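Side-chain contacts in glycosyl hydrolase (Rhizobium leguminosarum bv. trifolii, PDB 5NDX), which probably hydrolyses the glycosidic bonds of alpha-L-iduronides, as a bacterial member of glycosyl hydrolase family 39 and an orthologue of human alpha-L-iduronidase: residues A[53-58]-A[138-143]; A[89-94]-A[133-138]; A[60-65]-A[121-126]; A[144-149]-A[218-223]. The protein carries 2 engineered substitutions. One frame throughout, in Å; residues are numbered along the deposited sequence.

Contact 1: residues A[53-58]-A[138-143]; sequences IKFLRV and TWYFET. With 8U8 ((2~{R},3~{S},4~{S},5~{R},6~{S})-6-(4-methyl-2-oxidanylidene-chromen-7-yl)oxy-3,4,5-tris(oxidanyl)oxane-2-carboxylic acid), chain N.
R57 NH2 is held from two sides of the sequence, by a salt bridge to the E265 carboxylate and a hydrogen bond to N145 OD1, while the same guanidinium faces E142 across the contact. The pairing with E142 is a salt bridge in kind, but R57 NH1 and E142 OE1 are modelled only 2.1 Å apart, so the exact placement of both groups is doubtful. R57 leaves the strand extended and bends at chi3 (130°) toward E142. Nearer the start of both strands the contact is aromatic. Y140 turns an edge toward the F55 face in an offset edge-to-face pair, the centroids 5.5 Å apart and F55 CZ 3.6 Å from Y140 CE1. Backbone O of T138 meets the F55 edge in the ring plane, 3.5 Å from F55 CE1. A bound 8U8 lies against both rings: its coumarin is nearly parallel to Y140, with C12 3.5 Å above the ring centre, and its C8 comes 3.4 Å from F55 CE2. K54, stretched out through all four torsions, carries NZ to within 2.8 Å of 8U8 sugar O3 for a hydrogen bond. This is a different 8U8 site from the one beside Q146. In the TIM-type barrel, strands 55-58 and 140-142 flank strand 91-95 on its two sides, and F55 continues the backbone pairing to T25 of strand 24-27.

Contact 2: residues A[89-94]-A[133-138]; sequences RLKPFF and MDELRT
K91 and T138 form the tight half of this contact, and E135 the looser half. K91 NZ donates to T138 OG1 at 2.7 Å, and that hydroxyl in turn donates to E135 O, with T138 OG1 2.6 Å from the carbonyl oxygen. The second bond lies in the carbonyl plane on a lone pair, at a C=O...donor angle of 144°. E135 O also accepts from T138 N, so two bonds from one residue hold it. The hydroxyl therefore relays from ammonium to carbonyl, its place fixed on both sides. The lysine runs across T138 at about a right angle, its CD 3.4 Å from T138 OG1, and a final bend (chi4 -64°) swings NZ onto the oxygen. On the looser side, K91 NZ and E135 OE1 make a long salt bridge of 3.6 Å. E135 OE2 takes its main bond from W139 NE1, and a water links OE2 to L90 O by donating to both, 2.7 Å from OE2. The three side chains that meet here all keep some solvent exposure. Helix 133-136 follows helix 110-131 and leads into strand 140-142, the barrel neighbour of strand 91-95. The latter starts just after the Schellman motif at R89 that ends helix 76-87, and E135 packs on I86 of that helix.

Contact 3: residues A[60-65]-A[121-126]; sequences YLYNLL and TATVDR. Unlike the reference sequence in segment 60-65: L65 (reference Val). With SO4 (sulfate ion), chain L.
Y62 and T123 approach from opposite directions, and their hydroxyls meet in a hydrogen bond: Y62 OH donates to T123 OG1 at 2.7 Å. T123 OG1 sits at the edge of the tyrosine ring, near its plane, and is 3.4 Å from Y62 CE1. The ring of W116 also meets that of Y62, the two planes roughly perpendicular. T123 holds OG1 beside its own backbone N (chi1 -55°), where the hydroxyl also bonds L119 O one turn back in the helix. The buried tyrosine hydroxyl is thus joined, through a single threonine oxygen, to the helix backbone. R126, extended from CG to NE, turns its guanidinium edge to a sulfate ion, probably from the crystallisation liquor. R126 NH1 reaches sulfate O2 at 3.2 Å in an almost straight bond (174°), and R126 NH2 reaches sulfate O1 at the same 3.2 Å; NH2 has D79 as a second partner. The 3-10 segment 61-64, just after barrel strand 55-58, is set against helix 110-131 in this way, while L61 and T123 both pack on F94 of strand 91-95 and L64 lies on helix 76-87.

Contact 4: residues A[144-149]-A[218-223]; sequences TNQADS and SIHEKG. Engineered in segment 144-149: Q146 (natural residue Glu). With 8U8 ((2~{R},3~{S},4~{S},5~{R},6~{S})-6-(4-methyl-2-oxidanylidene-chromen-7-yl)oxy-3,4,5-tris(oxidanyl)oxane-2-carboxylic acid), chain M.
The pocket of the second 8U8, in the loops that follow the fourth and sixth barrel strands, contains this contact and the predicted proton-donor position. That position is occupied here by Q146, an engineered residue (Glu in the natural protein), preceded by N145 in the arrangement familiar from clan A glycosidases. N145 and Q146 meet H220 at the edge of its imidazole. Q146 NE2 lies in the ring plane, 3.0 Å from H220 NE2, in a weak, bent hydrogen bond (126°). N145 OD1 stands 3.1 Å from the same H220 NE2, its amide only 18° from the ring plane. N145 OD1 accepts a hydrogen bond from R57 NH2. H220 is oriented from its far nitrogen, where ND1 bonds D264. Sugar O3 of 8U8 accepts from N145 ND2 at 3.0 Å. A second amide grips this O3, Q146 NE2 donating at 3.1 Å. From the other segment, K222, its chain extended past CG, hydrogen-bonds 8U8 carboxylate oxygen O6 through NZ at 2.9 Å and forms salt bridges with D267 and E265. Q146 bends at chi2 (107°), and its NE2 comes 2.9 Å from 8U8 O2, the oxygen joining sugar to coumarin. An amide so close to the scissile oxygen of an uncleaved ligand is consistent with the predicted role of this position in protonating the leaving group, while K222 probably contributes to recognition of the uronic acid.

Overall arrangement
Followed from the N terminus, the chain enters contact 1 at strand 55-58 and closes that loop about 80 residues later at strand 140-142. Contacts 2 and 3 both fall within this span. They cross: segment 60-65 opens first, 89-94 follows, then 121-126 closes contact 3 and 133-138 closes contact 2. Contact 4 begins directly after contact 1 ends and closes past strand 216-219. Contacts 1 and 2 share T138 and join three adjacent barrel strands, contact 3 ties a loop to the outer helix 110-131, and contact 4 links two loops of the ligand pocket that holds the predicted proton-donor position. R57 with N145, and E142 with S218, connect contact 1 to contact 4.

Contact 1: residues A[53-58]-A[138-143]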
# COMPACT_ATOMS: atom_id res chain seq x y z
N ILE A 53 2.27 3.48 -3.25
CA ILE A 53 0.88 3.51 -2.76
C ILE A 53 0.27 4.84 -3.20
O ILE A 53 0.84 5.90 -2.94
CB ILE A 53 0.76 3.37 -1.23
CG1 ILE A 53 1.23 1.96 -0.79
CG2 ILE A 53 -0.70 3.50 -0.79
CD1 ILE A 53 1.43 1.86 0.71
N LYS A 54 -0.89 4.74 -3.82
CA LYS A 54 -1.54 5.89 -4.46
C LYS A 54 -2.91 6.21 -3.89
O LYS A 54 -3.25 7.39 -3.83
CB LYS A 54 -1.64 5.62 -5.94
CG LYS A 54 -2.22 6.74 -6.78
CD LYS A 54 -2.08 6.39 -8.26
CE LYS A 54 -2.71 7.49 -9.14
NZ LYS A 54 -2.35 7.16 -10.57
N PHE A 55 -3.68 5.19 -3.50
CA PHE A 55 -5.05 5.34 -3.02
C PHE A 55 -5.21 4.94 -1.56
O PHE A 55 -4.60 3.96 -1.13
CB PHE A 55 -6.02 4.54 -3.89
CG PHE A 55 -6.06 5.01 -5.33
CD1 PHE A 55 -6.84 6.10 -5.68
CD2 PHE A 55 -5.33 4.40 -6.27
CE1 PHE A 55 -6.87 6.57 -6.98
CE2 PHE A 55 -5.34 4.85 -7.60
CZ PHE A 55 -6.13 5.95 -7.95
N LEU A 56 -5.99 5.72 -0.82
CA LEU A 56 -6.41 5.37 0.53
C LEU A 56 -7.91 5.18 0.54
O LEU A 56 -8.64 6.06 0.07
CB LEU A 56 -6.11 6.51 1.49
CG LEU A 56 -4.72 6.81 1.89
CD1 LEU A 56 -4.74 7.87 2.98
CD2 LEU A 56 -4.02 5.55 2.42
N ARG A 57 -8.35 4.07 1.09
CA ARG A 57 -9.75 3.71 1.17
C ARG A 57 -10.12 3.82 2.64
O ARG A 57 -9.84 2.92 3.45
CB ARG A 57 -9.99 2.31 0.63
CG ARG A 57 -11.44 1.85 0.71
CD ARG A 57 -11.71 0.62 -0.17
NE ARG A 57 -12.40 -0.38 0.62
CZ ARG A 57 -13.70 -0.58 0.67
NH1 ARG A 57 -14.53 0.11 -0.05
NH2 ARG A 57 -14.16 -1.49 1.48
N VAL A 58 -10.65 4.97 3.02
CA VAL A 58 -10.91 5.26 4.43
C VAL A 58 -12.43 5.24 4.71
O VAL A 58 -13.18 6.00 4.06
CB VAL A 58 -10.33 6.63 4.82
CG1 VAL A 58 -10.65 6.94 6.27
CG2 VAL A 58 -8.81 6.70 4.57
N THR A 138 -9.17 12.11 -10.86
CA THR A 138 -8.22 11.01 -10.58
C THR A 138 -8.71 10.11 -9.42
O THR A 138 -8.06 9.08 -9.13
CB THR A 138 -6.79 11.51 -10.28
OG1 THR A 138 -6.77 12.20 -9.01
CG2 THR A 138 -6.20 12.42 -11.47
N TRP A 139 -9.84 10.47 -8.78
CA TRP A 139 -10.35 9.71 -7.65
C TRP A 139 -11.26 8.61 -8.15
O TRP A 139 -11.60 8.60 -9.33
CB TRP A 139 -11.09 10.57 -6.69
CG TRP A 139 -10.29 11.66 -6.06
CD1 TRP A 139 -9.01 11.99 -6.29
CD2 TRP A 139 -10.80 12.62 -5.12
NE1 TRP A 139 -8.66 13.10 -5.54
CE2 TRP A 139 -9.74 13.49 -4.80
CE3 TRP A 139 -12.03 12.77 -4.46
CZ2 TRP A 139 -9.88 14.53 -3.89
CZ3 TRP A 139 -12.16 13.81 -3.54
CH2 TRP A 139 -11.11 14.67 -3.27
N TYR A 140 -11.57 7.63 -7.29
CA TYR A 140 -12.64 6.65 -7.54
C TYR A 140 -13.62 6.77 -6.40
O TYR A 140 -13.22 6.95 -5.27
CB TYR A 140 -12.11 5.22 -7.69
CG TYR A 140 -11.22 5.08 -8.89
CD1 TYR A 140 -9.89 5.42 -8.83
CD2 TYR A 140 -11.73 4.67 -10.11
CE1 TYR A 140 -9.08 5.37 -9.97
CE2 TYR A 140 -10.92 4.57 -11.26
CZ TYR A 140 -9.61 4.95 -11.20
OH TYR A 140 -8.80 4.87 -12.35
N PHE A 141 -14.91 6.69 -6.72
CA PHE A 141 -15.98 6.72 -5.73
C PHE A 141 -16.60 5.36 -5.67
O PHE A 141 -16.75 4.70 -6.70
CB PHE A 141 -17.04 7.75 -6.10
CG PHE A 141 -16.53 9.14 -6.03
CD1 PHE A 141 -16.57 9.83 -4.83
CD2 PHE A 141 -15.89 9.70 -7.12
CE1 PHE A 141 -16.05 11.12 -4.74
CE2 PHE A 141 -15.34 10.97 -7.04
CZ PHE A 141 -15.44 11.68 -5.84
N GLU A 142 -16.97 4.96 -4.46
CA GLU A 142 -17.50 3.62 -4.19
C GLU A 142 -18.70 3.69 -3.29
O GLU A 142 -18.81 4.58 -2.45
CB GLU A 142 -16.46 2.76 -3.44
CG GLU A 142 -16.68 1.29 -3.67
CD GLU A 142 -15.71 0.40 -2.92
OE1 GLU A 142 -15.11 0.87 -1.95
OE2 GLU A 142 -15.58 -0.78 -3.28
N THR A 143 -19.56 2.70 -3.43
CA THR A 143 -20.62 2.49 -2.44
C THR A 143 -20.05 2.19 -1.05
O THR A 143 -18.91 1.73 -0.87
CB THR A 143 -21.44 1.23 -2.70
OG1 THR A 143 -20.53 0.11 -2.73
CG2 THR A 143 -22.21 1.34 -3.96
C15 8U8 N . -11.50 1.43 -8.08
C13 8U8 N . -10.89 1.37 -9.34
C14 8U8 N . -11.65 1.11 -10.47
C16 8U8 N . -11.06 1.13 -11.73
O9 8U8 N . -11.73 0.84 -12.71
O8 8U8 N . -9.72 1.34 -11.86
C11 8U8 N . -8.98 1.65 -10.77
C10 8U8 N . -7.66 1.94 -11.03
C12 8U8 N . -9.53 1.66 -9.50
C7 8U8 N . -8.69 2.01 -8.44
C8 8U8 N . -7.36 2.30 -8.69
C9 8U8 N . -6.83 2.28 -9.98
O2 8U8 N . -5.50 2.58 -10.17
C5 8U8 N . -5.06 3.01 -11.49
O1 8U8 N . -4.77 1.75 -12.12
C1 8U8 N . -4.16 1.76 -13.43
C6 8U8 N . -5.11 2.39 -14.50
O7 8U8 N . -6.34 2.36 -14.31
O6 8U8 N . -4.57 2.94 -15.47
C2 8U8 N . -2.86 2.54 -13.28
O5 8U8 N . -2.11 2.60 -14.53
C3 8U8 N . -3.15 3.96 -12.74
O4 8U8 N . -1.91 4.60 -12.55
C4 8U8 N . -3.85 3.87 -11.39
O3 8U8 N . -4.24 5.16 -10.91

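Contact 2: residues A[89-94]-A[133-138]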
# COMPACT_ATOMS: atom_id res chain seq x y z
N ARG A 89 0.42 13.29 -1.60
CA ARG A 89 0.30 12.69 -2.91
C ARG A 89 -0.49 11.41 -2.87
O ARG A 89 -0.15 10.45 -3.51
CB ARG A 89 1.69 12.49 -3.55
CG ARG A 89 2.56 13.78 -3.53
CD ARG A 89 3.84 13.63 -4.37
NE ARG A 89 4.77 12.64 -3.78
CZ ARG A 89 5.76 12.90 -2.91
NH1 ARG A 89 5.97 14.14 -2.49
NH2 ARG A 89 6.55 11.92 -2.46
N LEU A 90 -1.55 11.39 -2.08
CA LEU A 90 -2.45 10.26 -2.00
C LEU A 90 -3.82 10.72 -2.50
O LEU A 90 -4.16 11.89 -2.38
CB LEU A 90 -2.49 9.76 -0.59
CG LEU A 90 -1.12 9.17 -0.17
CD1 LEU A 90 -1.03 9.04 1.33
CD2 LEU A 90 -0.84 7.83 -0.86
N LYS A 91 -4.57 9.79 -3.07
CA LYS A 91 -5.91 10.03 -3.56
C LYS A 91 -6.90 9.20 -2.81
O LYS A 91 -6.63 8.06 -2.51
CB LYS A 91 -5.98 9.66 -5.03
CG LYS A 91 -4.99 10.49 -5.88
CD LYS A 91 -4.84 9.98 -7.27
CE LYS A 91 -3.76 10.74 -8.05
NZ LYS A 91 -4.20 12.14 -8.19
N PRO A 92 -8.10 9.74 -2.56
CA PRO A 92 -9.07 8.89 -1.93
C PRO A 92 -9.73 7.87 -2.88
O PRO A 92 -10.11 8.19 -4.02
CB PRO A 92 -10.09 9.89 -1.39
CG PRO A 92 -9.97 11.04 -2.29
CD PRO A 92 -8.51 11.16 -2.53
N PHE A 93 -9.84 6.65 -2.38
CA PHE A 93 -10.75 5.66 -2.93
C PHE A 93 -11.96 5.88 -2.01
O PHE A 93 -12.01 5.37 -0.90
CB PHE A 93 -10.13 4.26 -2.83
CG PHE A 93 -10.93 3.15 -3.44
CD1 PHE A 93 -12.10 3.36 -4.16
CD2 PHE A 93 -10.49 1.83 -3.28
CE1 PHE A 93 -12.82 2.30 -4.69
CE2 PHE A 93 -11.21 0.77 -3.80
CZ PHE A 93 -12.36 1.00 -4.54
N PHE A 94 -12.84 6.78 -2.48
CA PHE A 94 -13.79 7.53 -1.65
C PHE A 94 -15.08 6.73 -1.53
O PHE A 94 -15.87 6.68 -2.48
CB PHE A 94 -14.09 8.90 -2.32
CG PHE A 94 -14.68 9.94 -1.40
CD1 PHE A 94 -15.87 9.72 -0.73
CD2 PHE A 94 -14.06 11.16 -1.25
CE1 PHE A 94 -16.39 10.69 0.12
CE2 PHE A 94 -14.59 12.13 -0.40
CZ PHE A 94 -15.75 11.89 0.27
N MET A 133 -10.74 20.27 -10.73
CA MET A 133 -11.48 19.14 -11.27
C MET A 133 -10.54 18.06 -11.85
O MET A 133 -10.90 16.90 -11.84
CB MET A 133 -12.57 19.60 -12.26
CG MET A 133 -13.88 20.18 -11.61
SD MET A 133 -15.07 19.16 -10.65
CE MET A 133 -15.42 17.63 -11.56
N ASP A 134 -9.37 18.43 -12.34
CA ASP A 134 -8.39 17.43 -12.73
C ASP A 134 -8.08 16.48 -11.54
O ASP A 134 -8.14 15.26 -11.73
CB ASP A 134 -7.11 18.09 -13.27
CG ASP A 134 -7.29 18.66 -14.69
OD1 ASP A 134 -8.37 18.43 -15.33
OD2 ASP A 134 -6.35 19.35 -15.17
N GLU A 135 -7.88 17.03 -10.32
CA GLU A 135 -7.63 16.21 -9.12
C GLU A 135 -8.80 15.30 -8.86
O GLU A 135 -8.58 14.10 -8.72
CB GLU A 135 -7.28 17.05 -7.87
CG GLU A 135 -7.14 16.26 -6.55
CD GLU A 135 -5.99 15.25 -6.54
OE1 GLU A 135 -5.00 15.49 -7.21
OE2 GLU A 135 -6.08 14.20 -5.87
N LEU A 136 -10.01 15.85 -8.85
CA LEU A 136 -11.21 15.03 -8.60
C LEU A 136 -11.38 13.83 -9.53
O LEU A 136 -11.80 12.73 -9.12
CB LEU A 136 -12.49 15.89 -8.67
CG LEU A 136 -13.27 16.12 -7.40
CD1 LEU A 136 -14.08 14.93 -7.06
CD2 LEU A 136 -12.37 16.44 -6.22
N ARG A 137 -11.10 14.08 -10.79
CA ARG A 137 -11.25 13.07 -11.79
C ARG A 137 -10.23 11.95 -11.66
O ARG A 137 -10.39 10.98 -12.34
CB ARG A 137 -11.13 13.68 -13.21
CG ARG A 137 -12.37 14.44 -13.63
CD ARG A 137 -12.19 15.10 -14.99
NE ARG A 137 -12.59 16.51 -14.99
CZ ARG A 137 -13.64 17.04 -15.63
NH1 ARG A 137 -14.48 16.31 -16.34
NH2 ARG A 137 -13.87 18.35 -15.53
N THR A 138 -9.17 12.11 -10.86
CA THR A 138 -8.22 11.01 -10.58
C THR A 138 -8.71 10.11 -9.42
O THR A 138 -8.06 9.08 -9.13
CB THR A 138 -6.79 11.51 -10.28
OG1 THR A 138 -6.77 12.20 -9.01
CG2 THR A 138 -6.20 12.42 -11.47
O HOH W 1 -3.72 13.62 -4.70

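Contact 3: residues A[60-65]-A[121-126]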
# COMPACT_ATOMS: atom_id res chain seq x y z
N TYR A 60 -16.11 5.75 6.46
CA TYR A 60 -16.92 6.75 7.19
C TYR A 60 -16.40 8.18 7.04
O TYR A 60 -16.45 8.97 7.99
CB TYR A 60 -16.99 6.39 8.68
CG TYR A 60 -17.57 5.02 8.96
CD1 TYR A 60 -18.93 4.79 8.72
CD2 TYR A 60 -16.81 4.00 9.52
CE1 TYR A 60 -19.52 3.57 9.00
CE2 TYR A 60 -17.39 2.76 9.81
CZ TYR A 60 -18.75 2.56 9.53
OH TYR A 60 -19.39 1.37 9.77
N LEU A 61 -15.94 8.55 5.84
CA LEU A 61 -15.58 9.94 5.61
C LEU A 61 -16.74 10.90 5.95
O LEU A 61 -16.50 11.95 6.52
CB LEU A 61 -15.09 10.16 4.17
CG LEU A 61 -13.65 9.64 3.95
CD1 LEU A 61 -13.39 9.51 2.47
CD2 LEU A 61 -12.64 10.55 4.63
N TYR A 62 -17.98 10.53 5.66
CA TYR A 62 -19.12 11.45 5.95
C TYR A 62 -19.48 11.59 7.45
O TYR A 62 -20.16 12.56 7.81
CB TYR A 62 -20.35 11.07 5.13
CG TYR A 62 -20.30 11.45 3.65
CD1 TYR A 62 -19.71 12.64 3.22
CD2 TYR A 62 -20.88 10.61 2.68
CE1 TYR A 62 -19.73 13.03 1.88
CE2 TYR A 62 -20.88 10.97 1.33
CZ TYR A 62 -20.31 12.19 0.94
OH TYR A 62 -20.34 12.62 -0.37
N ASN A 63 -18.99 10.71 8.33
CA ASN A 63 -19.09 10.96 9.79
C ASN A 63 -18.26 12.14 10.21
O ASN A 63 -18.46 12.63 11.29
CB ASN A 63 -18.68 9.74 10.63
CG ASN A 63 -19.70 8.61 10.55
OD1 ASN A 63 -20.80 8.77 10.02
ND2 ASN A 63 -19.33 7.47 11.06
N LEU A 64 -17.33 12.60 9.38
CA LEU A 64 -16.61 13.82 9.64
C LEU A 64 -17.48 15.08 9.45
O LEU A 64 -17.11 16.14 9.93
CB LEU A 64 -15.36 13.93 8.75
CG LEU A 64 -14.29 12.84 9.01
CD1 LEU A 64 -13.08 13.02 8.12
CD2 LEU A 64 -13.90 12.76 10.49
N LEU A 65 -18.58 14.97 8.71
CA LEU A 65 -19.47 16.11 8.50
C LEU A 65 -20.46 16.21 9.65
O LEU A 65 -20.75 15.24 10.32
CB LEU A 65 -20.24 15.94 7.20
CG LEU A 65 -19.46 15.97 5.88
CD1 LEU A 65 -20.44 15.99 4.74
CD2 LEU A 65 -18.52 17.15 5.80
N THR A 121 -23.44 15.50 -4.51
CA THR A 121 -23.23 16.64 -5.41
C THR A 121 -22.46 17.74 -4.72
O THR A 121 -21.49 18.24 -5.28
CB THR A 121 -24.59 17.18 -5.96
OG1 THR A 121 -25.17 16.17 -6.80
CG2 THR A 121 -24.39 18.44 -6.79
N ALA A 122 -22.86 18.11 -3.50
CA ALA A 122 -22.14 19.16 -2.76
C ALA A 122 -20.64 18.80 -2.49
O ALA A 122 -19.73 19.68 -2.52
CB ALA A 122 -22.87 19.47 -1.45
N THR A 123 -20.38 17.51 -2.27
CA THR A 123 -19.03 17.01 -2.02
C THR A 123 -18.15 17.25 -3.22
O THR A 123 -17.08 17.86 -3.13
CB THR A 123 -19.06 15.50 -1.71
OG1 THR A 123 -19.95 15.24 -0.63
CG2 THR A 123 -17.68 14.99 -1.35
N VAL A 124 -18.65 16.80 -4.36
CA VAL A 124 -17.95 16.91 -5.61
C VAL A 124 -17.78 18.38 -6.00
O VAL A 124 -16.70 18.81 -6.46
CB VAL A 124 -18.70 16.06 -6.65
CG1 VAL A 124 -18.35 16.51 -8.05
CG2 VAL A 124 -18.26 14.62 -6.45
N ASP A 125 -18.82 19.15 -5.80
CA ASP A 125 -18.72 20.59 -6.02
C ASP A 125 -17.65 21.27 -5.15
O ASP A 125 -16.83 22.00 -5.63
CB ASP A 125 -20.08 21.26 -5.78
CG ASP A 125 -20.05 22.71 -6.15
OD1 ASP A 125 -20.04 22.97 -7.36
OD2 ASP A 125 -19.95 23.56 -5.24
N ARG A 126 -17.65 20.99 -3.87
CA ARG A 126 -16.68 21.59 -3.00
C ARG A 126 -15.22 21.18 -3.30
O ARG A 126 -14.32 22.05 -3.34
CB ARG A 126 -17.01 21.25 -1.59
CG ARG A 126 -16.11 21.91 -0.58
CD ARG A 126 -16.56 21.49 0.80
NE ARG A 126 -15.76 22.18 1.81
CZ ARG A 126 -15.94 23.45 2.17
NH1 ARG A 126 -16.90 24.19 1.62
NH2 ARG A 126 -15.15 24.00 3.08
S SO4 L . -17.47 27.05 4.02
O1 SO4 L . -16.07 26.74 4.42
O2 SO4 L . -17.52 27.20 2.53
O3 SO4 L . -18.44 25.97 4.42
O4 SO4 L . -17.88 28.33 4.68

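Contact 4: residues A[144-149]-A[218-223]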
# COMPACT_ATOMS: atom_id res chain seq x y z
N THR A 144 -20.94 2.42 -0.10
CA THR A 144 -20.74 2.26 1.31
C THR A 144 -20.40 0.83 1.51
O THR A 144 -20.97 -0.08 0.87
CB THR A 144 -22.04 2.65 2.14
OG1 THR A 144 -21.72 3.09 3.46
CG2 THR A 144 -23.05 1.49 2.20
N ASN A 145 -19.51 0.67 2.46
CA ASN A 145 -18.85 -0.58 2.69
C ASN A 145 -19.86 -1.67 3.10
O ASN A 145 -20.98 -1.37 3.61
CB ASN A 145 -17.78 -0.40 3.76
CG ASN A 145 -16.92 -1.64 3.95
OD1 ASN A 145 -16.31 -2.14 2.98
ND2 ASN A 145 -16.92 -2.17 5.19
N GLN A 146 -19.45 -2.91 2.83
CA GLN A 146 -20.28 -4.06 3.02
C GLN A 146 -21.65 -3.66 2.50
O GLN A 146 -21.82 -3.45 1.29
CB GLN A 146 -20.27 -4.53 4.49
CG GLN A 146 -19.21 -5.58 4.81
CD GLN A 146 -18.02 -5.07 5.62
OE1 GLN A 146 -18.19 -4.46 6.68
NE2 GLN A 146 -16.82 -5.35 5.14
N ALA A 147 -22.56 -3.40 3.42
CA ALA A 147 -23.98 -3.51 3.19
C ALA A 147 -24.56 -4.96 3.30
O ALA A 147 -25.77 -5.13 3.47
CB ALA A 147 -24.43 -2.80 1.92
N ASP A 148 -23.70 -5.98 3.25
CA ASP A 148 -24.09 -7.37 3.54
C ASP A 148 -23.39 -7.82 4.84
O ASP A 148 -22.67 -8.81 4.85
CB ASP A 148 -23.78 -8.26 2.33
CG ASP A 148 -22.35 -8.43 2.11
OD1 ASP A 148 -21.57 -7.56 2.48
OD2 ASP A 148 -21.99 -9.40 1.53
N SER A 149 -23.60 -7.03 5.91
CA SER A 149 -23.16 -7.35 7.28
C SER A 149 -24.05 -6.60 8.32
O SER A 149 -25.03 -7.17 8.81
CB SER A 149 -21.67 -7.05 7.46
OG SER A 149 -20.88 -7.98 6.73
N SER A 218 -16.77 -4.08 -7.36
CA SER A 218 -15.89 -4.29 -6.24
C SER A 218 -16.45 -5.27 -5.23
O SER A 218 -17.64 -5.20 -4.88
CB SER A 218 -15.53 -2.97 -5.56
OG SER A 218 -16.67 -2.35 -5.06
N ILE A 219 -15.57 -6.14 -4.75
CA ILE A 219 -15.84 -7.07 -3.66
C ILE A 219 -14.64 -7.12 -2.71
O ILE A 219 -13.56 -6.66 -3.10
CB ILE A 219 -16.08 -8.49 -4.21
CG1 ILE A 219 -14.92 -8.98 -5.05
CG2 ILE A 219 -17.35 -8.51 -5.07
CD1 ILE A 219 -15.12 -10.40 -5.54
N HIS A 220 -14.82 -7.64 -1.49
CA HIS A 220 -13.71 -8.04 -0.65
C HIS A 220 -13.61 -9.57 -0.64
O HIS A 220 -14.59 -10.26 -0.38
CB HIS A 220 -13.79 -7.77 0.87
CG HIS A 220 -14.55 -6.59 1.29
ND1 HIS A 220 -14.62 -5.45 0.54
CD2 HIS A 220 -15.21 -6.34 2.44
CE1 HIS A 220 -15.29 -4.53 1.20
NE2 HIS A 220 -15.70 -5.06 2.33
N GLU A 221 -12.41 -10.05 -0.83
CA GLU A 221 -12.11 -11.48 -0.71
C GLU A 221 -10.77 -11.59 0.02
O GLU A 221 -9.76 -11.03 -0.41
CB GLU A 221 -12.04 -12.16 -2.08
CG GLU A 221 -13.35 -12.19 -2.89
CD GLU A 221 -14.47 -13.02 -2.24
OE1 GLU A 221 -14.21 -13.68 -1.18
OE2 GLU A 221 -15.62 -13.00 -2.77
N LYS A 222 -10.80 -12.31 1.12
CA LYS A 222 -9.68 -12.48 2.03
C LYS A 222 -9.28 -13.92 2.17
O LYS A 222 -10.03 -14.84 1.84
CB LYS A 222 -10.04 -11.88 3.39
CG LYS A 222 -10.48 -10.44 3.24
CD LYS A 222 -10.30 -9.61 4.50
CE LYS A 222 -10.97 -8.22 4.46
NZ LYS A 222 -10.28 -7.21 5.34
N GLY A 223 -8.07 -14.12 2.64
CA GLY A 223 -7.47 -15.45 2.62
C GLY A 223 -8.04 -16.49 3.59
O GLY A 223 -8.06 -17.67 3.30
C15 8U8 M . -19.18 -8.69 10.32
C13 8U8 M . -18.66 -9.19 9.11
C14 8U8 M . -19.31 -10.27 8.50
C16 8U8 M . -18.85 -10.77 7.27
O9 8U8 M . -19.46 -11.73 6.81
O8 8U8 M . -17.74 -10.23 6.65
C11 8U8 M . -17.14 -9.11 7.17
C10 8U8 M . -16.10 -8.51 6.45
C12 8U8 M . -17.59 -8.58 8.41
C7 8U8 M . -16.97 -7.41 8.88
C8 8U8 M . -15.93 -6.81 8.15
C9 8U8 M . -15.48 -7.35 6.94
O2 8U8 M . -14.49 -6.78 6.17
C5 8U8 M . -13.42 -5.91 6.70
O1 8U8 M . -12.84 -6.55 7.85
C1 8U8 M . -12.07 -5.79 8.70
C6 8U8 M . -11.02 -6.69 9.04
O7 8U8 M . -10.48 -6.50 10.12
O6 8U8 M . -10.75 -7.54 8.21
C2 8U8 M . -11.35 -4.55 8.08
O5 8U8 M . -10.21 -5.00 7.32
C3 8U8 M . -12.32 -3.62 7.22
O4 8U8 M . -12.49 -2.40 7.85
C4 8U8 M . -13.70 -4.31 6.97
O3 8U8 M . -14.40 -3.56 5.89